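Local coordinates for Nsp15 (Middle East respiratory syndrome-related coronavirus, PDB 5YVD), which probably cleaves viral RNA at uridylates as the coronavirus endoribonuclease of the EndoU family, working as an assembly of six copies, at residues V63-D68 with K168-F173. Residues are numbered along the deposited sequence; the frame is centred on the assembly and turned at random.
Sequences VRSHPD and KQPVKF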
loop_
_atom_site.group_PDB
_atom_site.type_symbol
_atom_site.label_atom_id
_atom_site.label_comp_id
_atom_site.label_asym_id
_atom_site.label_seq_id
_atom_site.Cartn_x
_atom_site.Cartn_y
_atom_site.Cartn_z
ATOM N N VAL A 63 -28.407 12.474 4.316
ATOM C CA VAL A 63 -29.330 11.931 3.350
ATOM C C VAL A 63 -30.519 12.847 3.127
ATOM O O VAL A 63 -31.621 12.591 3.597
ATOM C CB VAL A 63 -29.784 10.544 3.772
ATOM C CG1 VAL A 63 -30.649 9.901 2.673
ATOM C CG2 VAL A 63 -28.546 9.721 4.022
ATOM N N ARG A 64 -30.277 13.909 2.377
ATOM C CA ARG A 64 -31.278 14.949 2.134
ATOM C C ARG A 64 -30.860 15.684 0.897
ATOM O O ARG A 64 -29.707 15.600 0.510
ATOM C CB ARG A 64 -31.304 15.944 3.302
ATOM C CG ARG A 64 -29.906 16.362 3.729
ATOM C CD ARG A 64 -29.820 17.675 4.485
ATOM N NE ARG A 64 -30.216 17.563 5.875
ATOM C CZ ARG A 64 -29.584 18.156 6.886
ATOM N NH1 ARG A 64 -28.503 18.912 6.699
ATOM N NH2 ARG A 64 -30.050 17.990 8.110
ATOM N N SER A 65 -31.767 16.420 0.284
ATOM C CA SER A 65 -31.399 17.224 -0.882
ATOM C C SER A 65 -30.596 18.444 -0.456
ATOM O O SER A 65 -30.648 18.888 0.699
ATOM C CB SER A 65 -32.634 17.678 -1.650
ATOM O OG SER A 65 -33.506 18.442 -0.827
ATOM N N HIS A 66 -29.833 18.987 -1.383
ATOM C CA HIS A 66 -29.112 20.217 -1.102
ATOM C C HIS A 66 -28.743 20.887 -2.406
ATOM O O HIS A 66 -28.740 20.224 -3.448
ATOM C CB HIS A 66 -27.871 19.954 -0.239
ATOM C CG HIS A 66 -26.906 18.970 -0.820
ATOM N ND1 HIS A 66 -25.893 19.338 -1.676
ATOM C CD2 HIS A 66 -26.776 17.633 -0.636
ATOM C CE1 HIS A 66 -25.191 18.268 -2.012
ATOM N NE2 HIS A 66 -25.703 17.218 -1.391
ATOM N N PRO A 67 -28.444 22.194 -2.363
ATOM C CA PRO A 67 -27.926 22.900 -3.538
ATOM C C PRO A 67 -26.715 22.208 -4.097
ATOM O O PRO A 67 -25.956 21.605 -3.347
ATOM C CB PRO A 67 -27.541 24.276 -2.997
ATOM C CG PRO A 67 -28.411 24.476 -1.803
ATOM C CD PRO A 67 -28.707 23.106 -1.237
ATOM N N ASP A 68 -26.535 22.265 -5.409
ATOM C CA ASP A 68 -25.451 21.502 -6.029
ATOM C C ASP A 68 -24.104 22.088 -5.609
ATOM O O ASP A 68 -23.980 23.291 -5.371
ATOM C CB ASP A 68 -25.612 21.452 -7.562
ATOM C CG ASP A 68 -24.649 20.460 -8.229
ATOM O OD1 ASP A 68 -24.031 19.635 -7.500
ATOM O OD2 ASP A 68 -24.513 20.513 -9.478
ATOM N N LYS A 168 -40.651 15.333 -3.018
ATOM C CA LYS A 168 -40.846 15.167 -1.573
ATOM C C LYS A 168 -39.598 15.474 -0.742
ATOM O O LYS A 168 -39.576 15.237 0.460
ATOM C CB LYS A 168 -41.361 13.755 -1.223
ATOM C CG LYS A 168 -42.735 13.346 -1.770
ATOM C CD LYS A 168 -43.738 14.479 -2.019
ATOM C CE LYS A 168 -44.161 15.211 -0.746
ATOM N NZ LYS A 168 -45.339 14.580 -0.096
ATOM N N GLN A 169 -38.570 16.002 -1.382
ATOM C CA GLN A 169 -37.492 16.690 -0.693
ATOM C C GLN A 169 -37.560 18.071 -1.270
ATOM O O GLN A 169 -38.027 18.238 -2.383
ATOM C CB GLN A 169 -36.124 16.098 -1.057
ATOM C CG GLN A 169 -35.821 14.732 -0.455
ATOM C CD GLN A 169 -35.407 14.778 1.017
ATOM O OE1 GLN A 169 -34.907 15.777 1.513
ATOM N NE2 GLN A 169 -35.601 13.676 1.706
ATOM N N PRO A 170 -37.092 19.070 -0.533
ATOM C CA PRO A 170 -37.071 20.402 -1.116
ATOM C C PRO A 170 -36.086 20.511 -2.282
ATOM O O PRO A 170 -35.045 19.836 -2.308
ATOM C CB PRO A 170 -36.618 21.284 0.046
ATOM C CG PRO A 170 -35.856 20.378 0.982
ATOM C CD PRO A 170 -36.485 19.011 0.810
ATOM N N VAL A 171 -36.437 21.351 -3.250
ATOM C CA VAL A 171 -35.595 21.645 -4.412
ATOM C C VAL A 171 -35.296 23.159 -4.491
ATOM O O VAL A 171 -34.211 23.599 -4.906
ATOM C CB VAL A 171 -36.292 21.154 -5.701
ATOM C CG1 VAL A 171 -35.490 21.522 -6.942
ATOM C CG2 VAL A 171 -36.510 19.655 -5.648
ATOM N N LYS A 172 -36.264 23.975 -4.102
ATOM C CA LYS A 172 -36.059 25.414 -4.133
ATOM C C LYS A 172 -35.420 25.840 -2.820
ATOM O O LYS A 172 -36.068 25.813 -1.754
ATOM C CB LYS A 172 -37.381 26.154 -4.378
ATOM C CG LYS A 172 -37.229 27.675 -4.478
ATOM C CD LYS A 172 -37.336 28.225 -5.887
ATOM C CE LYS A 172 -36.448 27.530 -6.891
ATOM N NZ LYS A 172 -36.532 28.290 -8.158
ATOM N N PHE A 173 -34.153 26.235 -2.898
ATOM C CA PHE A 173 -33.440 26.634 -1.695
ATOM C C PHE A 173 -33.277 28.137 -1.648
ATOM O O PHE A 173 -33.117 28.780 -2.681
ATOM C CB PHE A 173 -32.102 25.895 -1.549
ATOM C CG PHE A 173 -32.264 24.451 -1.156
ATOM C CD1 PHE A 173 -32.265 23.439 -2.127
ATOM C CD2 PHE A 173 -32.468 24.102 0.175
ATOM C CE1 PHE A 173 -32.431 22.108 -1.768
ATOM C CE2 PHE A 173 -32.631 22.770 0.546
ATOM C CZ PHE A 173 -32.617 21.773 -0.423
HETATM O O HOH W 1 -33.897 13.427 4.040
#
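In the middle domain of Nsp15, two irregular loops are pinned together where S65 reaches P170 and P67 lies against F173. The loops run in roughly the same direction, their end-to-end lines 28° apart; neither is a strand here, and each hydrogen bond across the gap joins a side chain to the other loop's backbone. S65 is the central link. Its OG stands between its own backbone N and carbonyl carbon (chi1 59°), and from there donates to P170 O at 2.6 Å, in the carbonyl plane and on a lone pair. A small hydroxyl suits this buried spot: OG also touches P170 CD and approaches the edge of the F173 ring, 3.5 Å from CZ. Q169 answers with its amide. Its chain bends at chi2, which turns CD toward S65, and OE1 accepts a weak, long hydrogen bond of 3.4 Å from S65 N, while NE2 donates at 2.9 Å to a water that in turn donates to V63 O. One carboxamide thus engages S65 N weakly and, through the water, V63 O. Further along, P67 lays its CD over one face of F173, 3.8 Å from the ring centroid and 14° off the normal; the compact P67 ring, whose CD hydrogens are slightly polarised by the neighbouring N, suits this CH-pi contact. The CB of H66 points away from the second loop, and its ND1 donates to P67 O at 2.8 Å from above the carbonyl plane. Beyond the pair, R64 forms a salt bridge with D121, and strand 153-156 packs against S65, Q169 and F173. Q169 also meets A283 of the second subunit. The contact therefore joins the linker between helices 51-59 and 69-74 to the loop that leads from strand 159-162 into strand 174-178 of the mixed sheet.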